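Local coordinates for protein uracil-DNA glycosylase (Epstein-Barr virus, PDB 6LYJ) that belongs to the uracil-DNA glycosylase superfamily and has an alpha/beta fold in which helices pack around a short four-stranded parallel beta sheet, at residues D82-I87 with G249-R254; I118-H123 with K229-N234; V186-G191 with N234-A239; V208-H213 with S225-F230. All coordinates share one frame; numbering follows the deposited sequence.

Interaction 1: D82-I87 with G249-R254; sequences DIKVVI and GEIDWR
The ammonium group of K84 is taken up by a backbone carbonyl rather than by a carboxylate: NZ lies 2.8 Å from G249 O and donates a hydrogen bond to it. The C=O...N angle is 113° and the donor is tilted 26° out of the carbonyl plane, so the lysine reaches the oxygen from its flank. K84 CG stands anti to the carbonyl carbon (chi1 -63°), and from there the chain runs fully extended. It slides past I251 in the opposite direction, with K84 CD 4.2 Å from I251 CD1. A water accepts a second bond from K84 NZ at 3.0 Å; its separation from G249 N is too short to be trusted.

Deeper in, V85, the first residue of strand 85-89, spreads its two methyls over two partners. CG2 sits 4.3 Å from I251 CG1, while CG1 meets W253 CH2 at the edge of the indole, near its plane. One face of that indole is covered from within its own segment, where I251 CG2 lies 3.6 Å above the ring and over its centre. F236 and W140 pack edge-to-face with the same tryptophan. The C-terminal segment is thereby laid along helix 235-245 and the start of the strand. Within the same segment D252 makes an Asx turn, OD1 accepting from R254 N, and R254 grips the carboxylate side-on through NE and NH2.

A buried apolar floor and an exposed polar end thus share the contact. Since G249 O and water are neutral, they would solvate the lysine charge without cancelling it, and K84 probably stays protonated.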
# COMPACT_ATOMS: atom_id res chain seq x y z
N ASP A 82 -24.03 0.20 0.12
CA ASP A 82 -23.77 1.58 0.52
C ASP A 82 -22.34 2.03 0.23
O ASP A 82 -21.97 3.14 0.62
CB ASP A 82 -24.08 1.75 2.01
CG ASP A 82 -25.54 1.53 2.33
OD1 ASP A 82 -26.39 1.78 1.46
OD2 ASP A 82 -25.84 1.09 3.46
N ILE A 83 -21.53 1.20 -0.43
CA ILE A 83 -20.16 1.58 -0.74
C ILE A 83 -20.16 2.73 -1.75
O ILE A 83 -20.88 2.69 -2.76
CB ILE A 83 -19.37 0.37 -1.26
CG1 ILE A 83 -19.16 -0.63 -0.12
CG2 ILE A 83 -18.05 0.81 -1.88
CD1 ILE A 83 -18.65 -1.97 -0.57
N LYS A 84 -19.38 3.77 -1.45
CA LYS A 84 -19.28 4.96 -2.29
C LYS A 84 -17.88 5.21 -2.82
O LYS A 84 -17.74 5.88 -3.85
CB LYS A 84 -19.72 6.21 -1.51
CG LYS A 84 -21.17 6.21 -1.06
CD LYS A 84 -21.42 7.30 -0.03
CE LYS A 84 -22.86 7.30 0.44
NZ LYS A 84 -23.12 8.36 1.46
N VAL A 85 -16.84 4.74 -2.13
CA VAL A 85 -15.46 4.94 -2.54
C VAL A 85 -14.71 3.63 -2.30
O VAL A 85 -14.85 3.01 -1.24
CB VAL A 85 -14.78 6.10 -1.78
CG1 VAL A 85 -13.34 6.28 -2.25
CG2 VAL A 85 -15.55 7.39 -1.95
N VAL A 86 -13.93 3.21 -3.29
CA VAL A 86 -13.07 2.04 -3.18
C VAL A 86 -11.63 2.51 -3.31
O VAL A 86 -11.27 3.19 -4.28
CB VAL A 86 -13.39 0.98 -4.25
CG1 VAL A 86 -12.43 -0.20 -4.12
CG2 VAL A 86 -14.82 0.50 -4.10
N ILE A 87 -10.81 2.19 -2.31
CA ILE A 87 -9.38 2.47 -2.31
C ILE A 87 -8.65 1.14 -2.29
O ILE A 87 -8.89 0.31 -1.40
CB ILE A 87 -8.98 3.34 -1.10
CG1 ILE A 87 -9.74 4.67 -1.13
CG2 ILE A 87 -7.48 3.57 -1.09
CD1 ILE A 87 -9.55 5.51 0.11
N GLY A 249 -24.58 11.02 -0.08
CA GLY A 249 -23.94 11.74 1.01
C GLY A 249 -22.43 11.73 0.86
O GLY A 249 -21.82 10.70 0.58
N GLU A 250 -21.82 12.90 1.07
CA GLU A 250 -20.37 13.01 0.97
C GLU A 250 -19.68 12.36 2.16
O GLU A 250 -20.26 12.18 3.24
CB GLU A 250 -19.95 14.48 0.86
CG GLU A 250 -20.60 15.24 -0.28
CD GLU A 250 -20.12 16.68 -0.38
OE1 GLU A 250 -18.92 16.93 -0.15
OE2 GLU A 250 -20.95 17.56 -0.69
N ILE A 251 -18.41 12.03 1.96
CA ILE A 251 -17.60 11.46 3.03
C ILE A 251 -17.06 12.59 3.88
O ILE A 251 -16.57 13.60 3.36
CB ILE A 251 -16.45 10.62 2.44
CG1 ILE A 251 -16.95 9.63 1.38
CG2 ILE A 251 -15.69 9.89 3.56
CD1 ILE A 251 -17.95 8.60 1.89
N ASP A 252 -17.14 12.43 5.20
CA ASP A 252 -16.41 13.28 6.13
C ASP A 252 -15.06 12.60 6.36
O ASP A 252 -14.98 11.58 7.06
CB ASP A 252 -17.19 13.48 7.42
CG ASP A 252 -16.49 14.42 8.40
OD1 ASP A 252 -15.33 14.81 8.15
OD2 ASP A 252 -17.10 14.76 9.43
N TRP A 253 -14.02 13.12 5.72
CA TRP A 253 -12.70 12.50 5.76
C TRP A 253 -11.96 12.73 7.07
O TRP A 253 -10.85 12.20 7.23
CB TRP A 253 -11.85 13.02 4.59
CG TRP A 253 -12.42 12.68 3.24
CD1 TRP A 253 -13.09 13.53 2.40
CD2 TRP A 253 -12.40 11.40 2.60
NE1 TRP A 253 -13.47 12.85 1.27
CE2 TRP A 253 -13.06 11.55 1.36
CE3 TRP A 253 -11.88 10.15 2.94
CZ2 TRP A 253 -13.22 10.49 0.47
CZ3 TRP A 253 -12.04 9.10 2.05
CH2 TRP A 253 -12.70 9.27 0.83
N ARG A 254 -12.53 13.48 8.01
CA ARG A 254 -11.78 13.88 9.19
C ARG A 254 -11.56 12.69 10.12
O ARG A 254 -12.41 11.80 10.24
CB ARG A 254 -12.49 15.01 9.94
CG ARG A 254 -12.46 16.33 9.19
CD ARG A 254 -13.27 17.40 9.91
NE ARG A 254 -14.66 16.98 10.07
CZ ARG A 254 -15.52 17.56 10.90
NH1 ARG A 254 -15.15 18.60 11.64
NH2 ARG A 254 -16.76 17.10 10.98
O HOH W 1 -25.94 9.11 0.79

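Interaction 2: I118-H123 with K229-N234; sequences IYAELH and KFLGNN
The type II beta turn F230-N233, just ahead of helix 235-245, is held by one carboxylate, that of E121 on helix 113-125. E121 OE1 accepts from G232 N at 2.6 Å with a nearly straight N-H...O angle of 167°. OE2 takes N234 N at 2.9 Å, a more bent bond (138°). Both amides meet their oxygen from above the carboxylate plane. CG of E121 is anti to the backbone N, and a bend at chi2 (60°) turns CD, and with it the carboxylate, to the turn.

G232 occupies the third position of the turn with positive phi, where a CB would collide with the preceding carbonyl oxygen; the turn closes through N233 N to F230 O. It follows the segment that, from its HPSP sequence, is probably the family's leucine loop. R124 adds a salt bridge to E121 OE2 and also bonds N234 OD1, so the buried acid has a positive partner as well as two amides, which would be expected to keep it ionised.

N233 OD1, 3.4 Å from E121 OE2, is a fellow acceptor and not a bonding partner; its hydrogen bond comes from H235 N at the start of the next helix. N233 ND2 lies 3.4 Å above the F230 ring plane, offset toward the rim. F230 brings the end of its ring against the helix obliquely, CE2 reaching E121 CB at 3.6 Å and CZ reaching I118 CG1, also at 3.6 Å. On the exposed side L231 extends CD1 alongside the helix, 4.4 Å from A120 CB.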
# COMPACT_ATOMS: atom_id res chain seq x y z
N ILE A 118 -0.93 10.24 2.42
CA ILE A 118 -2.37 10.36 2.21
C ILE A 118 -2.92 11.50 3.06
O ILE A 118 -3.68 12.35 2.58
CB ILE A 118 -3.08 9.03 2.52
CG1 ILE A 118 -2.71 7.97 1.48
CG2 ILE A 118 -4.59 9.21 2.58
CD1 ILE A 118 -3.07 6.55 1.89
N TYR A 119 -2.56 11.51 4.35
CA TYR A 119 -2.96 12.60 5.24
C TYR A 119 -2.49 13.94 4.70
O TYR A 119 -3.21 14.95 4.81
CB TYR A 119 -2.39 12.37 6.64
CG TYR A 119 -3.00 11.24 7.42
CD1 TYR A 119 -4.17 10.62 7.00
CD2 TYR A 119 -2.42 10.80 8.60
CE1 TYR A 119 -4.72 9.58 7.72
CE2 TYR A 119 -2.97 9.77 9.34
CZ TYR A 119 -4.12 9.17 8.90
OH TYR A 119 -4.67 8.15 9.64
N ALA A 120 -1.28 14.00 4.14
CA ALA A 120 -0.75 15.25 3.62
C ALA A 120 -1.59 15.76 2.46
O ALA A 120 -1.86 16.97 2.35
CB ALA A 120 0.71 15.08 3.19
N GLU A 121 -2.02 14.86 1.58
CA GLU A 121 -2.88 15.28 0.47
C GLU A 121 -4.26 15.70 0.96
O GLU A 121 -4.84 16.67 0.45
CB GLU A 121 -2.98 14.16 -0.57
CG GLU A 121 -4.11 14.34 -1.58
CD GLU A 121 -4.00 15.61 -2.41
OE1 GLU A 121 -2.90 16.19 -2.51
OE2 GLU A 121 -5.03 16.03 -2.98
N LEU A 122 -4.79 15.00 1.97
CA LEU A 122 -6.06 15.41 2.56
C LEU A 122 -5.94 16.81 3.15
O LEU A 122 -6.86 17.64 3.01
CB LEU A 122 -6.49 14.41 3.62
CG LEU A 122 -7.19 13.14 3.13
CD1 LEU A 122 -7.05 12.05 4.17
CD2 LEU A 122 -8.66 13.40 2.83
N HIS A 123 -4.83 17.09 3.84
CA HIS A 123 -4.64 18.38 4.48
C HIS A 123 -4.45 19.49 3.45
O HIS A 123 -4.94 20.61 3.65
CB HIS A 123 -3.43 18.30 5.42
CG HIS A 123 -3.20 19.55 6.21
ND1 HIS A 123 -1.94 19.99 6.55
CD2 HIS A 123 -4.06 20.45 6.73
CE1 HIS A 123 -2.03 21.11 7.24
NE2 HIS A 123 -3.31 21.41 7.37
N LYS A 229 1.31 13.27 -9.91
CA LYS A 229 1.82 12.99 -8.58
C LYS A 229 0.69 12.78 -7.58
O LYS A 229 -0.41 13.33 -7.73
CB LYS A 229 2.71 14.14 -8.09
CG LYS A 229 4.05 14.20 -8.77
CD LYS A 229 4.98 13.20 -8.13
CE LYS A 229 6.36 13.25 -8.73
NZ LYS A 229 6.93 11.88 -8.76
N PHE A 230 0.95 11.96 -6.56
CA PHE A 230 -0.06 11.75 -5.53
C PHE A 230 -0.40 13.07 -4.84
O PHE A 230 -1.57 13.47 -4.79
CB PHE A 230 0.39 10.71 -4.51
CG PHE A 230 -0.67 10.39 -3.49
CD1 PHE A 230 -1.61 9.41 -3.74
CD2 PHE A 230 -0.75 11.11 -2.30
CE1 PHE A 230 -2.61 9.13 -2.81
CE2 PHE A 230 -1.73 10.83 -1.37
CZ PHE A 230 -2.67 9.85 -1.63
N LEU A 231 0.60 13.73 -4.26
CA LEU A 231 0.37 15.03 -3.65
C LEU A 231 -0.09 16.01 -4.71
O LEU A 231 0.63 16.27 -5.68
CB LEU A 231 1.63 15.53 -2.96
CG LEU A 231 1.48 16.84 -2.19
CD1 LEU A 231 0.61 16.65 -0.96
CD2 LEU A 231 2.84 17.40 -1.80
N GLY A 232 -1.30 16.55 -4.54
CA GLY A 232 -1.90 17.37 -5.56
C GLY A 232 -2.91 16.66 -6.44
O GLY A 232 -3.49 17.30 -7.33
N ASN A 233 -3.14 15.36 -6.23
CA ASN A 233 -4.05 14.65 -7.13
C ASN A 233 -5.51 15.04 -6.90
O ASN A 233 -6.34 14.79 -7.78
CB ASN A 233 -3.87 13.13 -7.01
CG ASN A 233 -4.29 12.57 -5.65
OD1 ASN A 233 -4.95 13.22 -4.85
ND2 ASN A 233 -3.91 11.32 -5.40
N ASN A 234 -5.84 15.64 -5.75
CA ASN A 234 -7.17 16.18 -5.47
C ASN A 234 -8.24 15.10 -5.42
O ASN A 234 -9.43 15.40 -5.57
CB ASN A 234 -7.54 17.26 -6.50
CG ASN A 234 -8.37 18.39 -5.90
OD1 ASN A 234 -8.17 18.77 -4.74
ND2 ASN A 234 -9.29 18.92 -6.68

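Interaction 3: V186-G191 with N234-A239; sequences VFMLWG and NHFVLA
M188 pushes its terminal methyl into a hollow on helix 235-239, and the lining of that hollow is one turn of the helix. CE lies 3.6 Å from H235 O, 3.8 Å from F236 CD1 and 3.6 Å from A239 CB, residues at positions i, i+1 and i+4. With chi2 and chi3 both extended, the methionine reaches straight out from the strand. Its SD sits 4.5 Å from the centre of the F236 ring, oblique to it, a Met-aromatic contact in which the two side chains cross at about a right angle.

V186 packs beside it on A239, CG1 resting 3.8 Å from A239 CB; consistent with the small alanine, the backbones are nearer here than at M188 and H235. Strand 186-190, an inner strand of the parallel sheet, runs nearly antiparallel to the helix segment (167°), the axes 9.7 Å apart at closest approach. V186 and M188 face the helix, whereas F187 and L189 pack on the other side, against I201 and A198.

At the strand's C-terminal end W190 slides past H235 in the opposite direction. Its NE1 donates to H235 ND1 at 3.1 Å (155°), the acceptor lying in the indole plane while the donor is tilted 19° from the imidazole plane. Past this bond the six-membered part of W190 continues to F236, CZ2 meeting CZ at 4.1 Å.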
# COMPACT_ATOMS: atom_id res chain seq x y z
N VAL A 186 -16.81 5.72 -6.54
CA VAL A 186 -15.48 6.25 -6.83
C VAL A 186 -14.44 5.17 -6.57
O VAL A 186 -14.53 4.45 -5.57
CB VAL A 186 -15.17 7.51 -6.00
CG1 VAL A 186 -13.79 8.06 -6.33
CG2 VAL A 186 -16.24 8.58 -6.21
N PHE A 187 -13.48 5.04 -7.48
CA PHE A 187 -12.37 4.09 -7.35
C PHE A 187 -11.06 4.87 -7.41
O PHE A 187 -10.80 5.56 -8.40
CB PHE A 187 -12.41 3.03 -8.45
CG PHE A 187 -13.62 2.13 -8.39
CD1 PHE A 187 -14.86 2.57 -8.84
CD2 PHE A 187 -13.52 0.85 -7.89
CE1 PHE A 187 -15.97 1.75 -8.79
CE2 PHE A 187 -14.63 0.02 -7.83
CZ PHE A 187 -15.85 0.47 -8.28
N MET A 188 -10.25 4.76 -6.36
CA MET A 188 -8.97 5.46 -6.27
C MET A 188 -7.85 4.44 -6.46
O MET A 188 -7.63 3.59 -5.59
CB MET A 188 -8.83 6.19 -4.94
CG MET A 188 -9.92 7.22 -4.65
SD MET A 188 -9.64 8.05 -3.07
CE MET A 188 -11.02 9.20 -3.00
N LEU A 189 -7.14 4.53 -7.58
CA LEU A 189 -6.08 3.60 -7.96
C LEU A 189 -4.75 4.34 -7.95
O LEU A 189 -4.48 5.16 -8.84
CB LEU A 189 -6.37 2.99 -9.33
CG LEU A 189 -7.81 2.47 -9.51
CD1 LEU A 189 -8.03 1.89 -10.90
CD2 LEU A 189 -8.12 1.44 -8.45
N TRP A 190 -3.91 4.05 -6.95
CA TRP A 190 -2.64 4.75 -6.75
C TRP A 190 -1.48 3.81 -7.09
O TRP A 190 -1.32 2.77 -6.46
CB TRP A 190 -2.51 5.23 -5.31
CG TRP A 190 -3.63 6.10 -4.85
CD1 TRP A 190 -4.31 7.02 -5.60
CD2 TRP A 190 -4.22 6.14 -3.55
NE1 TRP A 190 -5.28 7.63 -4.84
CE2 TRP A 190 -5.24 7.11 -3.58
CE3 TRP A 190 -3.97 5.45 -2.35
CZ2 TRP A 190 -6.02 7.41 -2.46
CZ3 TRP A 190 -4.75 5.75 -1.24
CH2 TRP A 190 -5.76 6.72 -1.30
N GLY A 191 -0.67 4.21 -8.07
CA GLY A 191 0.46 3.40 -8.49
C GLY A 191 0.11 2.41 -9.59
O GLY A 191 -1.04 2.25 -9.98
N ASN A 234 -5.84 15.64 -5.75
CA ASN A 234 -7.17 16.18 -5.47
C ASN A 234 -8.24 15.10 -5.42
O ASN A 234 -9.43 15.40 -5.57
CB ASN A 234 -7.54 17.26 -6.50
CG ASN A 234 -8.37 18.39 -5.90
OD1 ASN A 234 -8.17 18.77 -4.74
ND2 ASN A 234 -9.29 18.92 -6.68
N HIS A 235 -7.85 13.84 -5.17
CA HIS A 235 -8.78 12.73 -5.34
C HIS A 235 -9.93 12.76 -4.34
O HIS A 235 -11.05 12.35 -4.67
CB HIS A 235 -8.03 11.40 -5.22
CG HIS A 235 -7.30 10.98 -6.46
ND1 HIS A 235 -6.69 9.76 -6.59
CD2 HIS A 235 -7.09 11.63 -7.63
CE1 HIS A 235 -6.14 9.66 -7.79
NE2 HIS A 235 -6.36 10.79 -8.44
N PHE A 236 -9.69 13.23 -3.11
CA PHE A 236 -10.74 13.21 -2.11
C PHE A 236 -11.78 14.31 -2.36
O PHE A 236 -12.99 14.09 -2.18
CB PHE A 236 -10.12 13.34 -0.72
CG PHE A 236 -9.17 12.23 -0.39
CD1 PHE A 236 -9.63 11.02 0.08
CD2 PHE A 236 -7.80 12.40 -0.59
CE1 PHE A 236 -8.75 9.99 0.37
CE2 PHE A 236 -6.92 11.37 -0.31
CZ PHE A 236 -7.39 10.17 0.17
N VAL A 237 -11.33 15.45 -2.88
CA VAL A 237 -12.25 16.50 -3.31
C VAL A 237 -13.05 16.03 -4.52
O VAL A 237 -14.28 16.19 -4.56
CB VAL A 237 -11.48 17.80 -3.61
CG1 VAL A 237 -12.41 18.85 -4.21
CG2 VAL A 237 -10.81 18.32 -2.34
N LEU A 238 -12.37 15.50 -5.54
CA LEU A 238 -13.08 15.03 -6.72
C LEU A 238 -14.08 13.95 -6.36
O LEU A 238 -15.19 13.90 -6.92
CB LEU A 238 -12.08 14.52 -7.76
CG LEU A 238 -11.13 15.58 -8.34
CD1 LEU A 238 -10.05 14.92 -9.19
CD2 LEU A 238 -11.91 16.62 -9.14
N ALA A 239 -13.72 13.07 -5.42
CA ALA A 239 -14.62 12.01 -4.99
C ALA A 239 -15.88 12.59 -4.37
O ALA A 239 -17.00 12.19 -4.72
CB ALA A 239 -13.90 11.09 -4.00

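Interaction 4: V208-H213 with S225-F230; sequences VLTSQH and SAQQKF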
# COMPACT_ATOMS: atom_id res chain seq x y z
N VAL A 208 -13.15 6.92 -11.98
CA VAL A 208 -11.90 6.21 -11.74
C VAL A 208 -10.80 7.25 -11.63
O VAL A 208 -10.46 7.92 -12.61
CB VAL A 208 -11.61 5.19 -12.84
CG1 VAL A 208 -10.29 4.47 -12.57
CG2 VAL A 208 -12.77 4.20 -12.95
N LEU A 209 -10.26 7.41 -10.42
CA LEU A 209 -9.20 8.37 -10.15
C LEU A 209 -7.87 7.64 -10.05
O LEU A 209 -7.75 6.66 -9.31
CB LEU A 209 -9.48 9.13 -8.85
CG LEU A 209 -10.82 9.88 -8.78
CD1 LEU A 209 -11.09 10.39 -7.37
CD2 LEU A 209 -10.82 11.04 -9.76
N THR A 210 -6.88 8.11 -10.81
CA THR A 210 -5.57 7.49 -10.83
C THR A 210 -4.50 8.53 -10.55
O THR A 210 -4.67 9.71 -10.84
CB THR A 210 -5.28 6.82 -12.19
OG1 THR A 210 -5.20 7.83 -13.20
CG2 THR A 210 -6.36 5.82 -12.55
N SER A 211 -3.40 8.06 -9.96
CA SER A 211 -2.22 8.89 -9.74
C SER A 211 -1.07 7.97 -9.36
O SER A 211 -1.24 6.75 -9.24
CB SER A 211 -2.46 9.94 -8.64
OG SER A 211 -2.41 9.35 -7.35
N GLN A 212 0.10 8.56 -9.18
CA GLN A 212 1.22 7.82 -8.61
C GLN A 212 0.91 7.41 -7.18
O GLN A 212 -0.00 7.93 -6.53
CB GLN A 212 2.50 8.65 -8.65
CG GLN A 212 3.12 8.73 -10.03
CD GLN A 212 4.45 9.44 -10.01
OE1 GLN A 212 4.69 10.32 -9.18
NE2 GLN A 212 5.34 9.06 -10.92
N HIS A 213 1.69 6.46 -6.68
CA HIS A 213 1.49 5.91 -5.36
C HIS A 213 1.83 6.96 -4.30
O HIS A 213 2.71 7.80 -4.51
CB HIS A 213 2.37 4.68 -5.18
CG HIS A 213 1.94 3.78 -4.06
ND1 HIS A 213 2.34 3.98 -2.75
CD2 HIS A 213 1.16 2.67 -4.05
CE1 HIS A 213 1.81 3.03 -1.99
NE2 HIS A 213 1.10 2.23 -2.76
N SER A 225 7.00 11.72 -15.46
CA SER A 225 5.87 10.84 -15.15
C SER A 225 4.59 11.22 -15.88
O SER A 225 3.98 12.25 -15.59
CB SER A 225 5.61 10.84 -13.64
OG SER A 225 6.67 10.21 -12.94
N ALA A 226 4.20 10.39 -16.85
CA ALA A 226 2.91 10.56 -17.52
C ALA A 226 1.78 10.63 -16.51
O ALA A 226 0.77 11.31 -16.75
CB ALA A 226 2.67 9.41 -18.50
N GLN A 227 1.92 9.95 -15.37
CA GLN A 227 0.93 9.99 -14.31
C GLN A 227 1.16 11.18 -13.38
O GLN A 227 2.29 11.57 -13.10
CB GLN A 227 0.95 8.70 -13.50
CG GLN A 227 -0.09 7.69 -13.94
CD GLN A 227 -0.52 6.80 -12.80
OE1 GLN A 227 0.30 6.39 -11.97
NE2 GLN A 227 -1.81 6.50 -12.73
N GLN A 228 0.05 11.72 -12.90
CA GLN A 228 0.07 12.82 -11.94
C GLN A 228 0.62 12.36 -10.60
O GLN A 228 0.48 11.20 -10.20
CB GLN A 228 -1.35 13.38 -11.81
CG GLN A 228 -1.75 13.87 -10.45
CD GLN A 228 -3.11 14.53 -10.48
OE1 GLN A 228 -4.13 13.87 -10.67
NE2 GLN A 228 -3.13 15.85 -10.29
N LYS A 229 1.31 13.27 -9.91
CA LYS A 229 1.82 12.99 -8.58
C LYS A 229 0.69 12.78 -7.58
O LYS A 229 -0.41 13.33 -7.73
CB LYS A 229 2.71 14.14 -8.09
CG LYS A 229 4.05 14.20 -8.77
CD LYS A 229 4.98 13.20 -8.13
CE LYS A 229 6.36 13.25 -8.73
NZ LYS A 229 6.93 11.88 -8.76
N PHE A 230 0.95 11.96 -6.56
CA PHE A 230 -0.06 11.75 -5.53
C PHE A 230 -0.40 13.07 -4.84
O PHE A 230 -1.57 13.47 -4.79
CB PHE A 230 0.39 10.71 -4.51
CG PHE A 230 -0.67 10.39 -3.49
CD1 PHE A 230 -1.61 9.41 -3.74
CD2 PHE A 230 -0.75 11.11 -2.30
CE1 PHE A 230 -2.61 9.13 -2.81
CE2 PHE A 230 -1.73 10.83 -1.37
CZ PHE A 230 -2.67 9.85 -1.63
O HOH W 2 -3.04 10.27 -13.47
O HOH W 3 3.56 11.06 -5.99
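Q212 and K229 cross obliquely, and the lysine folds back so that its end meets the glutamine amide. K229 NZ donates to Q212 OE1 at 2.8 Å, in the carbonyl plane and on a lone pair (C=O...N 132°). The bend at chi2 (-80°) turns K229 CD towards that oxygen, only 3.1 Å away, although the CB points away from the strand segment. Q212 itself is extended beyond CG. On its other amide atom, Q212 NE2 lies 2.7 Å from S225 OG. K229 NZ has a second acceptor in A218 O.

Q227, poorly ordered like S225, touches Q212 by its CB alone as far as can be trusted, 4.1 Å from Q212 CG. The backbones are tied by Q212 N to Q228 O (2.9 Å), and one water accepts from F230 N at 2.8 Å. S211 OG donates to Q212 O at 2.9 Å. That carbonyl oxygen also lies at the edge of the F230 ring, near its plane, 3.5 Å from CD1.

H213 begins the HPSP sequence of what is probably the family's leucine loop, so the contact closes the base of that loop. Strand 207-211 is outermost in the chain's parallel sheet, bonded along L209 to strand 186-190; helix 235-245 packs on L209 and S211, helix 113-125 approaches H213 and F230, and Q212 and S225 each meet an acidic side chain of another protein chain.

In the fold
Interactions 1, 3 and 4 sit on three successive strands of one parallel sheet: the centre of interaction 3 is about 11 Å from that of interaction 1 and about 9 Å from that of interaction 4, whereas the other two centres are about 20 Å apart. The centre of interaction 2 is about 10 Å from that of interaction 3, with which it shares N234; it shares K229 and F230 with interaction 4. Aromatic rings make part of the packing: F230 CE1 to W190 CE2 is 3.4 Å, F236 CD1 to W253 CH2 3.6 Å. N233 ND2 to S211 OG, 3.2 Å and probably a hydrogen bond, joins interactions 2 and 4 at the base of what is probably the family's leucine loop.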